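Local coordinates for protein amidohydrolase (Chromobacterium violaceum, PDB 2YB1) that hydrolyses nucleoside 3',5'-bisphosphates to nucleoside 5'-phosphates and orthophosphate with the help of three manganese ions, at residues L92-E97 against V177-G182; L79-D82 against A87-A90; V67-H72 against R199-R204; G193-G198 against E203-D208. One frame throughout, in Å; residues are numbered along the deposited sequence.

Interaction 1. Residues L92-E97 against V177-G182; sequences LKSIRE and VGWIVG
W179 meets L92, S94 and I95 across two helices that are roughly antiparallel but widely spaced: the short segments lie 146° apart in direction, with their axes approaching no closer than 12.6 Å. Along 177-182, V177 comes first and lies against A187 of strand 186-189. W179 follows, its CB directed toward the other helix, with CG anti to its own carbonyl carbon (chi1 -69°). The six-membered end of the indole does the touching. CZ3 is 4.1 Å from I95 CG1, which sits at the ring edge close to its plane, and the two side chains cross obliquely. CH2 lies 4.0 Å from S94 OG, an oblique approach. On the same end of the ring, CZ3 stands 4.3 Å from L92 N. I180, next in sequence, turns to A187 and to V65 of strand 59-69, and L92 reaches that strand as well, at V63 and V65. The hydroxyl of S94 bonds to G91 O of its own helix, so its place beside the indole is one of van der Waals contact. The chemistry therefore implies van der Waals cohesion with one truly apolar pair, I95-W179, a single tryptophan spanning the gap between helices 86-96 and 173-182.

Interaction 2. Residues L79-D82 against A87-A90; sequences LGID and ALAA
L88 carries its CG anti to the backbone N (chi1 173°), which sends the branched end out from its helix, while I81 holds CG1 between its backbone N and carbonyl carbon (chi1 51°) and extends onward to CD1 (chi2 160°). These settings bring the two side chains together at about a right angle. The setting is the beta-alpha framework of the PHP domain, a member of the TIM-barrel clan: residues 79-82 leave strand 72-79, and after a short connection the chain enters helix 86-96, to which A87-A90 belong. Of the two methyls of L88, CD2 makes the contact. It lies 4.0 Å from I81 CD1 and 4.1 Å from I81 CB, so it rests along the isoleucine and not against a single methyl.

Local hydrogen bonds also hold the connection. D82 OD1 accepts a hydrogen bond from A84 N, and the carboxylate of E85 receives L88 N on OE1 and A87 N on OE2, which satisfies amides in the first part of the helix. The apolar cluster continues onto the sheet and helix 173-182: I81 also touches I180 and V63, and L88 also touches W179 and, just past that helix, A183. Backbone touches the leucine methyl as well, D82 O standing 3.8 Å from L88 CD2.

Interaction 3. Residues V67-H72 against R199-R204; sequences VSWGRH and RTLIER
W69 and L201, the residues with most surface buried here, meet where the far end of the indole lies against the start of helix 199-211. W69 CH2 is 4.0 Å from L201 CD2 and 3.8 Å from L201 O, the carbonyl approaching the ring obliquely. The other leucine methyl serves a second ring: L201 CD1 lies 3.7 Å from H72 NE2, so one forked side chain touches both the tryptophan and the histidine. R204, one helical turn on, contributes third. Its CG, anti to the backbone N (chi1 -171°), sits at the indole edge near the ring plane, 3.9 Å from W69 CZ2, and the two side chains cross at about a right angle. The contact thus uses the aliphatic base of the arginine. The polar corner of the indole is satisfied by the same helix further along, where W69 NE1 bonds to D208 OD2, which helps to set the ring's orientation. Both W69 and H72 also touch M197, in the loop leading to the helix. W69 and H72 are the first and last residues of a type II' turn whose corners are G70 and R71, closed by W69 N to H72 O (2.7 Å) and H72 N to W69 O (2.9 Å): a two-residue beta hairpin joining antiparallel strands 59-69 and 72-79.

Interaction 4. Residues G193-G198 against E203-D208; sequences GRYDMG and ERLILD. With PO4 (phosphate ion), chain F.
L205 receives M197 and Y195 from the loop that precedes its helix, and the closer part of the contact is gathered on one methyl. L205 CD2 lies 4.1 Å from M197 SD and 4.3 Å from Y195 CD2, approaching the tyrosine ring obliquely. The leucine gets there with CG anti to its backbone N (chi1 174°). M197, extended beyond CG, brings SD up to the leucine, the two side chains crossing at about a right angle. This apolar side is backed by W69 and L173, which also touch L205.

The exposed polar groups, by contrast, take no part in the contact. The salt bridge from R204 NH2 to D208 OD1, at 2.7 Å, lies within the helix. At the other end of the loop, R194 binds a phosphate ion, probably from the crystallisation liquor: NH1 donates to O1 at 2.9 Å in a nearly straight bond (170°), with O1 at the edge of the guanidinium and in its plane, while NH2 to O4 is weak at 3.4 Å. NH1 also has weak partners in D248 and S223.

Y195 has polar partners too: its OH bonds to H75 N and its ring meets that of H191 at about 65°; H75 and H191 both bind manganese. The chemistry is consistent with L205 giving Y195 an apolar backing, while its firmer ties are to these two metal ligands.

All four contacts lie within the PHP domain and form two clusters. Interactions 1 and 2, with centres 7 Å apart, share helix 86-96 and touch through W179 and L88; interactions 3 and 4, 5 Å apart, share helix 199-211 and are joined by a salt bridge from R71 NH2 to D196 OD2. The clusters stand about 19 to 24 Å apart, centre to centre. Along the chain, interaction 2 closes before interaction 1 opens, both between the segments of interaction 3; interaction 4 opens later and ends on the same helix as interaction 3. Strand 59-69 serves both clusters, touched by L92 and I180 in one, its end residue W69 packing on helix 199-211 in the other. Y195 of interaction 4 lies about 4 Å from the side chains of manganese-binding H75 and H191, H72 of interaction 3 about 10 Å.

Interaction 1. Residues L92-E97 against V177-G182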
loop_
_atom_site.group_PDB
_atom_site.type_symbol
_atom_site.label_atom_id
_atom_site.label_comp_id
_atom_site.label_asym_id
_atom_site.label_seq_id
_atom_site.Cartn_x
_atom_site.Cartn_y
_atom_site.Cartn_z
ATOM N N LEU A 92 -10.398 4.168 -8.899
ATOM C CA LEU A 92 -8.978 4.468 -8.721
ATOM C C LEU A 92 -8.582 5.725 -9.485
ATOM O O LEU A 92 -7.818 6.557 -8.981
ATOM C CB LEU A 92 -8.101 3.291 -9.157
ATOM C CG LEU A 92 -8.261 1.999 -8.355
ATOM C CD1 LEU A 92 -7.238 0.994 -8.869
ATOM C CD2 LEU A 92 -8.084 2.249 -6.845
ATOM N N LYS A 93 -9.089 5.864 -10.708
ATOM C CA LYS A 93 -8.790 7.052 -11.495
ATOM C C LYS A 93 -9.268 8.324 -10.778
ATOM O O LYS A 93 -8.580 9.349 -10.787
ATOM C CB LYS A 93 -9.421 6.951 -12.888
ATOM C CG LYS A 93 -8.954 8.032 -13.841
ATOM C CD LYS A 93 -9.480 7.784 -15.242
ATOM C CE LYS A 93 -8.907 8.819 -16.211
ATOM N NZ LYS A 93 -9.367 8.604 -17.615
ATOM N N SER A 94 -10.445 8.257 -10.161
ATOM C CA SER A 94 -10.996 9.426 -9.470
ATOM C C SER A 94 -10.138 9.829 -8.265
ATOM O O SER A 94 -10.057 11.014 -7.927
ATOM C CB SER A 94 -12.457 9.202 -9.059
ATOM O OG SER A 94 -12.568 8.402 -7.886
ATOM N N ILE A 95 -9.491 8.848 -7.634
ATOM C CA ILE A 95 -8.548 9.110 -6.536
ATOM C C ILE A 95 -7.225 9.720 -7.028
ATOM O O ILE A 95 -6.606 10.516 -6.325
ATOM C CB ILE A 95 -8.202 7.822 -5.727
ATOM C CG1 ILE A 95 -9.462 7.088 -5.268
ATOM C CG2 ILE A 95 -7.303 8.161 -4.544
ATOM C CD1 ILE A 95 -10.483 7.982 -4.610
ATOM N N ARG A 96 -6.778 9.338 -8.221
ATOM C CA ARG A 96 -5.528 9.879 -8.764
ATOM C C ARG A 96 -5.673 11.318 -9.269
ATOM O O ARG A 96 -4.681 12.041 -9.372
ATOM C CB ARG A 96 -5.008 9.013 -9.925
ATOM C CG ARG A 96 -4.668 7.580 -9.552
ATOM C CD ARG A 96 -3.861 6.891 -10.635
ATOM N NE ARG A 96 -4.574 6.736 -11.906
ATOM C CZ ARG A 96 -5.379 5.718 -12.193
ATOM N NH1 ARG A 96 -5.617 4.780 -11.280
ATOM N NH2 ARG A 96 -5.963 5.645 -13.386
ATOM N N GLU A 97 -6.904 11.716 -9.587
ATOM C CA GLU A 97 -7.183 12.978 -10.290
ATOM C C GLU A 97 -6.559 14.252 -9.704
ATOM O O GLU A 97 -6.044 15.092 -10.447
ATOM C CB GLU A 97 -8.694 13.190 -10.445
ATOM C CG GLU A 97 -9.329 12.473 -11.626
ATOM C CD GLU A 97 -10.824 12.767 -11.735
ATOM O OE1 GLU A 97 -11.228 13.899 -11.383
ATOM O OE2 GLU A 97 -11.592 11.868 -12.152
ATOM N N VAL A 177 -13.633 -0.201 -0.277
ATOM C CA VAL A 177 -13.968 -1.603 -0.026
ATOM C C VAL A 177 -14.886 -2.182 -1.112
ATOM O O VAL A 177 -14.645 -3.280 -1.606
ATOM C CB VAL A 177 -14.616 -1.805 1.367
ATOM C CG1 VAL A 177 -15.079 -3.240 1.533
ATOM C CG2 VAL A 177 -13.628 -1.419 2.469
ATOM N N GLY A 178 -15.926 -1.437 -1.484
ATOM C CA GLY A 178 -16.862 -1.886 -2.503
ATOM C C GLY A 178 -16.254 -2.053 -3.887
ATOM O O GLY A 178 -16.631 -2.962 -4.636
ATOM N N TRP A 179 -15.331 -1.163 -4.248
ATOM C CA TRP A 179 -14.620 -1.301 -5.518
ATOM C C TRP A 179 -13.811 -2.603 -5.505
ATOM O O TRP A 179 -13.794 -3.365 -6.470
ATOM C CB TRP A 179 -13.695 -0.100 -5.759
ATOM C CG TRP A 179 -14.424 1.205 -6.019
ATOM C CD1 TRP A 179 -15.682 1.361 -6.533
ATOM C CD2 TRP A 179 -13.930 2.527 -5.766
ATOM N NE1 TRP A 179 -15.999 2.694 -6.615
ATOM C CE2 TRP A 179 -14.941 3.431 -6.154
ATOM C CE3 TRP A 179 -12.725 3.033 -5.265
ATOM C CZ2 TRP A 179 -14.787 4.815 -6.051
ATOM C CZ3 TRP A 179 -12.574 4.410 -5.157
ATOM C CH2 TRP A 179 -13.601 5.284 -5.550
ATOM N N ILE A 180 -13.150 -2.863 -4.387
ATOM C CA ILE A 180 -12.315 -4.049 -4.255
ATOM C C ILE A 180 -13.153 -5.314 -4.325
ATOM O O ILE A 180 -12.838 -6.224 -5.086
ATOM C CB ILE A 180 -11.515 -4.000 -2.951
ATOM C CG1 ILE A 180 -10.430 -2.925 -3.073
ATOM C CG2 ILE A 180 -10.906 -5.374 -2.619
ATOM C CD1 ILE A 180 -9.875 -2.465 -1.738
ATOM N N VAL A 181 -14.231 -5.350 -3.542
ATOM C CA VAL A 181 -15.117 -6.508 -3.489
ATOM C C VAL A 181 -15.838 -6.738 -4.816
ATOM O O VAL A 181 -15.956 -7.878 -5.276
ATOM C CB VAL A 181 -16.147 -6.372 -2.344
ATOM C CG1 VAL A 181 -17.222 -7.467 -2.454
ATOM C CG2 VAL A 181 -15.437 -6.415 -0.982
ATOM N N GLY A 182 -16.319 -5.659 -5.429
ATOM C CA GLY A 182 -17.003 -5.750 -6.712
ATOM C C GLY A 182 -16.080 -6.241 -7.819
ATOM O O GLY A 182 -16.543 -6.715 -8.860
#

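Interaction 2. Residues L79-D82 against A87-A90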
loop_
_atom_site.group_PDB
_atom_site.type_symbol
_atom_site.label_atom_id
_atom_site.label_comp_id
_atom_site.label_asym_id
_atom_site.label_seq_id
_atom_site.Cartn_x
_atom_site.Cartn_y
_atom_site.Cartn_z
ATOM N N LEU A 79 -6.887 -7.492 -2.581
ATOM C CA LEU A 79 -6.115 -8.654 -3.032
ATOM C C LEU A 79 -7.011 -9.608 -3.809
ATOM O O LEU A 79 -8.144 -9.873 -3.389
ATOM C CB LEU A 79 -5.497 -9.402 -1.843
ATOM C CG LEU A 79 -4.460 -8.679 -0.965
ATOM C CD1 LEU A 79 -4.150 -9.516 0.274
ATOM C CD2 LEU A 79 -3.177 -8.368 -1.754
ATOM N N GLY A 80 -6.497 -10.144 -4.918
ATOM C CA GLY A 80 -7.294 -11.016 -5.762
ATOM C C GLY A 80 -8.301 -10.245 -6.613
ATOM O O GLY A 80 -9.294 -10.813 -7.073
ATOM N N ILE A 81 -8.035 -8.956 -6.832
ATOM C CA ILE A 81 -8.903 -8.105 -7.652
ATOM C C ILE A 81 -8.698 -8.378 -9.137
ATOM O O ILE A 81 -7.611 -8.776 -9.554
ATOM C CB ILE A 81 -8.608 -6.599 -7.416
ATOM C CG1 ILE A 81 -7.102 -6.334 -7.567
ATOM C CG2 ILE A 81 -9.120 -6.145 -6.038
ATOM C CD1 ILE A 81 -6.725 -4.895 -7.832
ATOM N N ASP A 82 -9.751 -8.168 -9.923
ATOM C CA ASP A 82 -9.661 -8.137 -11.379
ATOM C C ASP A 82 -9.472 -6.673 -11.754
ATOM O O ASP A 82 -10.401 -5.872 -11.644
ATOM C CB ASP A 82 -10.951 -8.696 -11.999
ATOM C CG ASP A 82 -11.009 -8.539 -13.522
ATOM O OD1 ASP A 82 -10.025 -8.084 -14.151
ATOM O OD2 ASP A 82 -12.061 -8.891 -14.092
ATOM N N ALA A 87 -15.802 -0.445 -12.498
ATOM C CA ALA A 87 -16.062 0.414 -11.347
ATOM C C ALA A 87 -14.793 0.677 -10.529
ATOM O O ALA A 87 -14.525 1.810 -10.142
ATOM C CB ALA A 87 -17.162 -0.174 -10.466
ATOM N N LEU A 88 -14.025 -0.376 -10.264
ATOM C CA LEU A 88 -12.722 -0.230 -9.618
ATOM C C LEU A 88 -11.806 0.703 -10.420
ATOM O O LEU A 88 -11.198 1.628 -9.870
ATOM C CB LEU A 88 -12.067 -1.609 -9.466
ATOM C CG LEU A 88 -10.623 -1.686 -8.959
ATOM C CD1 LEU A 88 -10.497 -1.110 -7.554
ATOM C CD2 LEU A 88 -10.118 -3.132 -8.999
ATOM N N ALA A 89 -11.693 0.453 -11.722
ATOM C CA ALA A 89 -10.794 1.254 -12.557
ATOM C C ALA A 89 -11.168 2.740 -12.498
ATOM O O ALA A 89 -10.296 3.615 -12.359
ATOM C CB ALA A 89 -10.782 0.740 -13.999
ATOM N N ALA A 90 -12.464 3.019 -12.589
ATOM C CA ALA A 90 -12.970 4.395 -12.539
ATOM C C ALA A 90 -12.739 5.012 -11.162
ATOM O O ALA A 90 -12.354 6.185 -11.037
ATOM C CB ALA A 90 -14.457 4.426 -12.889
#

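Interaction 3. Residues V67-H72 against R199-R204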
loop_
_atom_site.group_PDB
_atom_site.type_symbol
_atom_site.label_atom_id
_atom_site.label_comp_id
_atom_site.label_asym_id
_atom_site.label_seq_id
_atom_site.Cartn_x
_atom_site.Cartn_y
_atom_site.Cartn_z
ATOM N N VAL A 67 -7.753 6.346 1.462
ATOM C CA VAL A 67 -9.073 6.590 2.036
ATOM C C VAL A 67 -8.999 7.718 3.072
ATOM O O VAL A 67 -8.059 7.782 3.867
ATOM C CB VAL A 67 -9.635 5.291 2.704
ATOM C CG1 VAL A 67 -10.844 5.591 3.622
ATOM C CG2 VAL A 67 -10.018 4.267 1.643
ATOM N N SER A 68 -9.974 8.626 3.046
ATOM C CA SER A 68 -10.124 9.573 4.151
ATOM C C SER A 68 -11.308 9.105 4.979
ATOM O O SER A 68 -12.430 8.981 4.472
ATOM C CB SER A 68 -10.343 11.007 3.656
ATOM O OG SER A 68 -9.255 11.454 2.862
ATOM N N TRP A 69 -11.045 8.795 6.239
ATOM C CA TRP A 69 -12.089 8.349 7.150
ATOM C C TRP A 69 -12.078 9.328 8.323
ATOM O O TRP A 69 -11.151 9.326 9.144
ATOM C CB TRP A 69 -11.773 6.917 7.607
ATOM C CG TRP A 69 -12.758 6.283 8.570
ATOM C CD1 TRP A 69 -14.016 5.818 8.285
ATOM C CD2 TRP A 69 -12.533 6.005 9.953
ATOM N NE1 TRP A 69 -14.593 5.284 9.414
ATOM C CE2 TRP A 69 -13.702 5.383 10.451
ATOM C CE3 TRP A 69 -11.459 6.226 10.825
ATOM C CZ2 TRP A 69 -13.826 4.979 11.782
ATOM C CZ3 TRP A 69 -11.583 5.816 12.159
ATOM C CH2 TRP A 69 -12.763 5.204 12.618
ATOM N N GLY A 70 -13.104 10.168 8.408
ATOM C CA GLY A 70 -13.048 11.283 9.342
ATOM C C GLY A 70 -11.806 12.132 9.093
ATOM O O GLY A 70 -11.519 12.507 7.951
ATOM N N ARG A 71 -11.060 12.435 10.153
ATOM C CA ARG A 71 -9.840 13.240 10.032
ATOM C C ARG A 71 -8.622 12.384 9.681
ATOM O O ARG A 71 -7.501 12.890 9.590
ATOM C CB ARG A 71 -9.557 13.989 11.341
ATOM C CG ARG A 71 -8.827 13.142 12.384
ATOM C CD ARG A 71 -8.262 13.986 13.530
ATOM N NE ARG A 71 -6.990 13.456 14.024
ATOM C CZ ARG A 71 -6.855 12.727 15.129
ATOM N NH1 ARG A 71 -7.919 12.436 15.870
ATOM N NH2 ARG A 71 -5.657 12.289 15.500
ATOM N N HIS A 72 -8.841 11.085 9.499
ATOM C CA HIS A 72 -7.742 10.143 9.313
ATOM C C HIS A 72 -7.587 9.745 7.858
ATOM O O HIS A 72 -8.578 9.545 7.157
ATOM C CB HIS A 72 -7.981 8.878 10.140
ATOM C CG HIS A 72 -8.203 9.141 11.596
ATOM N ND1 HIS A 72 -7.171 9.175 12.512
ATOM C CD2 HIS A 72 -9.336 9.388 12.294
ATOM C CE1 HIS A 72 -7.661 9.436 13.710
ATOM N NE2 HIS A 72 -8.973 9.566 13.606
ATOM N N ARG A 199 -7.632 1.808 21.065
ATOM C CA ARG A 199 -8.385 0.594 20.762
ATOM C C ARG A 199 -9.836 0.889 20.403
ATOM O O ARG A 199 -10.488 0.102 19.722
ATOM C CB ARG A 199 -8.296 -0.428 21.896
ATOM C CG ARG A 199 -8.689 0.086 23.265
ATOM C CD ARG A 199 -8.562 -1.051 24.276
ATOM N NE ARG A 199 -8.387 -0.574 25.642
ATOM C CZ ARG A 199 -9.380 -0.438 26.507
ATOM N NH1 ARG A 199 -10.618 -0.735 26.137
ATOM N NH2 ARG A 199 -9.138 0.001 27.733
ATOM N N THR A 200 -10.346 2.027 20.858
ATOM C CA THR A 200 -11.721 2.392 20.534
ATOM C C THR A 200 -11.892 2.821 19.066
ATOM O O THR A 200 -12.815 2.369 18.384
ATOM C CB THR A 200 -12.257 3.459 21.499
ATOM O OG1 THR A 200 -12.335 2.891 22.811
ATOM C CG2 THR A 200 -13.641 3.944 21.071
ATOM N N LEU A 201 -11.004 3.692 18.590
ATOM C CA LEU A 201 -11.037 4.107 17.190
ATOM C C LEU A 201 -10.745 2.952 16.239
ATOM O O LEU A 201 -11.365 2.842 15.181
ATOM C CB LEU A 201 -10.062 5.254 16.936
ATOM C CG LEU A 201 -10.699 6.634 17.088
ATOM C CD1 LEU A 201 -9.714 7.714 16.677
ATOM C CD2 LEU A 201 -11.980 6.722 16.255
ATOM N N ILE A 202 -9.797 2.097 16.613
ATOM C CA ILE A 202 -9.494 0.912 15.808
ATOM C C ILE A 202 -10.734 0.039 15.671
ATOM O O ILE A 202 -11.061 -0.433 14.580
ATOM C CB ILE A 202 -8.338 0.067 16.415
ATOM C CG1 ILE A 202 -6.989 0.779 16.252
ATOM C CG2 ILE A 202 -8.282 -1.306 15.747
ATOM C CD1 ILE A 202 -6.533 0.905 14.812
ATOM N N GLU A 203 -11.425 -0.177 16.786
ATOM C CA GLU A 203 -12.656 -0.960 16.769
ATOM C C GLU A 203 -13.709 -0.322 15.874
ATOM O O GLU A 203 -14.386 -1.008 15.121
ATOM C CB GLU A 203 -13.202 -1.138 18.188
ATOM C CG GLU A 203 -14.630 -1.640 18.225
ATOM C CD GLU A 203 -14.763 -2.965 18.948
ATOM O OE1 GLU A 203 -13.754 -3.701 19.030
ATOM O OE2 GLU A 203 -15.873 -3.268 19.438
ATOM N N ARG A 204 -13.853 0.995 15.977
ATOM C CA ARG A 204 -14.806 1.750 15.165
ATOM C C ARG A 204 -14.470 1.618 13.674
ATOM O O ARG A 204 -15.354 1.395 12.836
ATOM C CB ARG A 204 -14.775 3.230 15.576
ATOM C CG ARG A 204 -15.867 4.077 14.956
ATOM C CD ARG A 204 -17.227 3.572 15.404
ATOM N NE ARG A 204 -18.233 3.679 14.352
ATOM C CZ ARG A 204 -19.207 2.793 14.149
ATOM N NH1 ARG A 204 -19.316 1.718 14.926
ATOM N NH2 ARG A 204 -20.077 2.987 13.164
#

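Interaction 4. Residues G193-G198 against E203-D208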
loop_
_atom_site.group_PDB
_atom_site.type_symbol
_atom_site.label_atom_id
_atom_site.label_comp_id
_atom_site.label_asym_id
_atom_site.label_seq_id
_atom_site.Cartn_x
_atom_site.Cartn_y
_atom_site.Cartn_z
ATOM N N GLY A 193 -1.136 -0.366 12.728
ATOM C CA GLY A 193 -0.311 0.172 13.798
ATOM C C GLY A 193 0.229 1.565 13.533
ATOM O O GLY A 193 0.729 2.226 14.450
ATOM N N ARG A 194 0.129 2.016 12.284
ATOM C CA ARG A 194 0.600 3.349 11.907
ATOM C C ARG A 194 -0.434 4.440 12.191
ATOM O O ARG A 194 -0.096 5.619 12.204
ATOM C CB ARG A 194 0.975 3.409 10.419
ATOM C CG ARG A 194 2.154 2.556 10.014
ATOM C CD ARG A 194 3.212 3.390 9.279
ATOM N NE ARG A 194 2.659 4.259 8.226
ATOM C CZ ARG A 194 2.849 4.086 6.917
ATOM N NH1 ARG A 194 3.578 3.063 6.478
ATOM N NH2 ARG A 194 2.313 4.939 6.045
ATOM N N TYR A 195 -1.692 4.060 12.395
ATOM C CA TYR A 195 -2.747 5.063 12.511
ATOM C C TYR A 195 -2.763 5.670 13.918
ATOM O O TYR A 195 -2.452 4.977 14.898
ATOM C CB TYR A 195 -4.106 4.441 12.175
ATOM C CG TYR A 195 -4.172 3.788 10.805
ATOM C CD1 TYR A 195 -3.537 4.357 9.710
ATOM C CD2 TYR A 195 -4.870 2.597 10.611
ATOM C CE1 TYR A 195 -3.589 3.762 8.463
ATOM C CE2 TYR A 195 -4.933 1.994 9.359
ATOM C CZ TYR A 195 -4.292 2.586 8.287
ATOM O OH TYR A 195 -4.333 1.999 7.036
ATOM N N ASP A 196 -3.151 6.938 14.047
ATOM C CA ASP A 196 -3.151 7.496 15.388
ATOM C C ASP A 196 -4.552 7.249 15.938
ATOM O O ASP A 196 -5.441 8.110 15.876
ATOM C CB ASP A 196 -2.851 8.998 15.299
ATOM C CG ASP A 196 -2.937 9.720 16.654
ATOM O OD1 ASP A 196 -2.566 9.138 17.702
ATOM O OD2 ASP A 196 -3.367 10.898 16.653
ATOM N N MET A 197 -4.681 6.097 16.598
ATOM C CA MET A 197 -5.967 5.585 17.052
ATOM C C MET A 197 -5.722 4.670 18.240
ATOM O O MET A 197 -4.804 3.847 18.207
ATOM C CB MET A 197 -6.632 4.769 15.933
ATOM C CG MET A 197 -6.978 5.558 14.660
ATOM S SD MET A 197 -7.769 4.491 13.433
ATOM C CE MET A 197 -7.941 5.613 12.044
ATOM N N GLY A 198 -6.578 4.759 19.250
ATOM C CA GLY A 198 -6.514 3.863 20.388
ATOM C C GLY A 198 -7.413 2.681 20.088
ATOM O O GLY A 198 -7.926 2.564 18.966
ATOM N N GLU A 203 -11.425 -0.177 16.786
ATOM C CA GLU A 203 -12.656 -0.960 16.769
ATOM C C GLU A 203 -13.709 -0.322 15.874
ATOM O O GLU A 203 -14.386 -1.008 15.121
ATOM C CB GLU A 203 -13.202 -1.138 18.188
ATOM C CG GLU A 203 -14.630 -1.640 18.225
ATOM C CD GLU A 203 -14.763 -2.965 18.948
ATOM O OE1 GLU A 203 -13.754 -3.701 19.030
ATOM O OE2 GLU A 203 -15.873 -3.268 19.438
ATOM N N ARG A 204 -13.853 0.995 15.977
ATOM C CA ARG A 204 -14.806 1.750 15.165
ATOM C C ARG A 204 -14.470 1.618 13.674
ATOM O O ARG A 204 -15.354 1.395 12.836
ATOM C CB ARG A 204 -14.775 3.230 15.576
ATOM C CG ARG A 204 -15.867 4.077 14.956
ATOM C CD ARG A 204 -17.227 3.572 15.404
ATOM N NE ARG A 204 -18.233 3.679 14.352
ATOM C CZ ARG A 204 -19.207 2.793 14.149
ATOM N NH1 ARG A 204 -19.316 1.718 14.926
ATOM N NH2 ARG A 204 -20.077 2.987 13.164
ATOM N N LEU A 205 -13.187 1.766 13.349
ATOM C CA LEU A 205 -12.723 1.601 11.973
ATOM C C LEU A 205 -13.043 0.201 11.440
ATOM O O LEU A 205 -13.558 0.061 10.328
ATOM C CB LEU A 205 -11.218 1.876 11.870
ATOM C CG LEU A 205 -10.585 1.594 10.503
ATOM C CD1 LEU A 205 -11.253 2.429 9.379
ATOM C CD2 LEU A 205 -9.072 1.841 10.544
ATOM N N ILE A 206 -12.731 -0.826 12.232
ATOM C CA ILE A 206 -13.048 -2.212 11.870
ATOM C C ILE A 206 -14.547 -2.442 11.626
ATOM O O ILE A 206 -14.934 -3.040 10.617
ATOM C CB ILE A 206 -12.530 -3.219 12.922
ATOM C CG1 ILE A 206 -10.987 -3.260 12.904
ATOM C CG2 ILE A 206 -13.130 -4.610 12.679
ATOM C CD1 ILE A 206 -10.387 -4.118 13.989
ATOM N N LEU A 207 -15.387 -1.972 12.545
ATOM C CA LEU A 207 -16.835 -2.105 12.383
ATOM C C LEU A 207 -17.340 -1.433 11.100
ATOM O O LEU A 207 -18.120 -2.023 10.354
ATOM C CB LEU A 207 -17.567 -1.547 13.606
ATOM C CG LEU A 207 -17.323 -2.361 14.878
ATOM C CD1 LEU A 207 -18.167 -1.843 16.034
ATOM C CD2 LEU A 207 -17.616 -3.847 14.613
ATOM N N ASP A 208 -16.889 -0.206 10.845
ATOM C CA ASP A 208 -17.225 0.497 9.605
ATOM C C ASP A 208 -16.719 -0.276 8.371
ATOM O O ASP A 208 -17.409 -0.400 7.352
ATOM C CB ASP A 208 -16.587 1.894 9.611
ATOM C CG ASP A 208 -17.322 2.881 10.508
ATOM O OD1 ASP A 208 -18.244 2.462 11.242
ATOM O OD2 ASP A 208 -16.979 4.083 10.465
HETATM P P PO4 F . 2.586 2.810 2.628
HETATM O O1 PO4 F . 3.746 2.925 3.601
HETATM O O2 PO4 F . 3.115 2.799 1.228
HETATM O O3 PO4 F . 1.835 1.506 2.850
HETATM O O4 PO4 F . 1.652 3.972 2.859
#